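Local coordinates for RidA family protein (Mycobacterium tuberculosis, PDB 3I7T), which is of unknown function but belongs to the trimeric YjgF/YER057c/UK114 (RidA) family, whose better-known members deaminate reactive enamines and imines, at residues E84-A87 with Q88-K92. Numbering follows the deposited sequence.
Sequences EVHA and QAFGK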
# COMPACT_ATOMS: atom_id res chain seq x y z
N GLU A 84 -17.20 -8.21 8.20
CA GLU A 84 -18.34 -7.80 9.01
C GLU A 84 -18.01 -6.60 9.89
O GLU A 84 -18.81 -5.68 10.02
CB GLU A 84 -18.82 -8.95 9.89
CG GLU A 84 -19.62 -9.99 9.16
CD GLU A 84 -19.92 -11.19 10.03
OE1 GLU A 84 -20.20 -11.01 11.24
OE2 GLU A 84 -19.88 -12.33 9.50
N VAL A 85 -16.85 -6.65 10.52
CA VAL A 85 -16.39 -5.56 11.36
C VAL A 85 -16.07 -4.29 10.54
O VAL A 85 -16.37 -3.17 10.96
CB VAL A 85 -15.16 -5.99 12.21
CG1 VAL A 85 -14.62 -4.83 13.00
CG2 VAL A 85 -15.50 -7.17 13.11
N HIS A 86 -15.44 -4.47 9.38
CA HIS A 86 -15.09 -3.35 8.51
C HIS A 86 -16.39 -2.70 8.03
O HIS A 86 -16.50 -1.46 7.94
CB HIS A 86 -14.26 -3.87 7.31
CG HIS A 86 -13.70 -2.79 6.43
ND1 HIS A 86 -14.43 -2.21 5.40
CD2 HIS A 86 -12.48 -2.20 6.41
CE1 HIS A 86 -13.68 -1.31 4.80
NE2 HIS A 86 -12.50 -1.27 5.39
N ALA A 87 -17.39 -3.54 7.77
CA ALA A 87 -18.70 -3.11 7.28
C ALA A 87 -19.46 -2.33 8.34
O ALA A 87 -20.08 -1.32 8.04
CB ALA A 87 -19.51 -4.30 6.80
N GLN A 88 -19.42 -2.81 9.58
CA GLN A 88 -20.05 -2.10 10.69
C GLN A 88 -19.39 -0.73 10.89
O GLN A 88 -20.05 0.24 11.24
CB GLN A 88 -20.04 -2.95 11.97
CG GLN A 88 -21.22 -2.68 12.95
CD GLN A 88 -22.52 -3.43 12.60
OE1 GLN A 88 -22.82 -3.70 11.43
NE2 GLN A 88 -23.31 -3.77 13.62
N ALA A 89 -18.08 -0.65 10.63
CA ALA A 89 -17.37 0.63 10.73
C ALA A 89 -17.59 1.52 9.48
O ALA A 89 -17.72 2.74 9.60
CB ALA A 89 -15.88 0.39 10.99
N PHE A 90 -17.65 0.91 8.30
CA PHE A 90 -17.60 1.70 7.07
C PHE A 90 -18.75 1.50 6.07
O PHE A 90 -18.61 1.84 4.90
CB PHE A 90 -16.29 1.44 6.33
CG PHE A 90 -15.06 1.96 7.03
CD1 PHE A 90 -14.80 3.33 7.09
CD2 PHE A 90 -14.15 1.08 7.59
CE1 PHE A 90 -13.65 3.81 7.71
CE2 PHE A 90 -13.00 1.54 8.21
CZ PHE A 90 -12.74 2.93 8.27
N GLY A 91 -19.88 0.98 6.53
CA GLY A 91 -21.01 0.73 5.66
C GLY A 91 -21.51 1.95 4.91
O GLY A 91 -21.89 1.85 3.74
N LYS A 92 -21.52 3.10 5.58
CA LYS A 92 -21.95 4.34 4.92
C LYS A 92 -20.78 5.01 4.19
O LYS A 92 -20.91 5.44 3.04
CB LYS A 92 -22.52 5.32 5.94
CG LYS A 92 -23.40 4.68 6.99
CD LYS A 92 -23.47 5.52 8.28
CE LYS A 92 -22.14 5.51 9.06
NZ LYS A 92 -21.14 6.48 8.52
O HOH W 1 -21.63 -5.91 9.39
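The carbonyl oxygen of E84 takes two donors: the amide N of Q88 at 3.0 Å, and a water at 2.9 Å from the same E84 O. The bend at chi2 (83°) turns the outward-running side chain of Q88 to place OE1 3.2 Å from that water, which donates to it and bridges it to E84 O. One residue on, A89 N donates to V85 O at 3.1 Å, and F90 N to H86 O at 2.7 Å. A87 O receives two weak bonds, from F90 N and G91 N. Helix 79-90 is the crossover helix of a beta-alpha-beta unit joining parallel strands 66-73 and 99-101. On its buried side, CD2 of F90 sits over the centre of the H86 imidazole, 3.6 Å from H86 NE2, and the ring planes are inclined at 41°, an oblique aromatic pair. H86 swings its ring to this position with CG anti to the backbone N (chi1 -173°). Both imidazole nitrogens are hydrogen-bonded: ND1 donates to V17 O of the second subunit, and NE2 is bonded to T69 OG1 on strand 66-73; gripped at both nitrogens, the ring is held in its rotation.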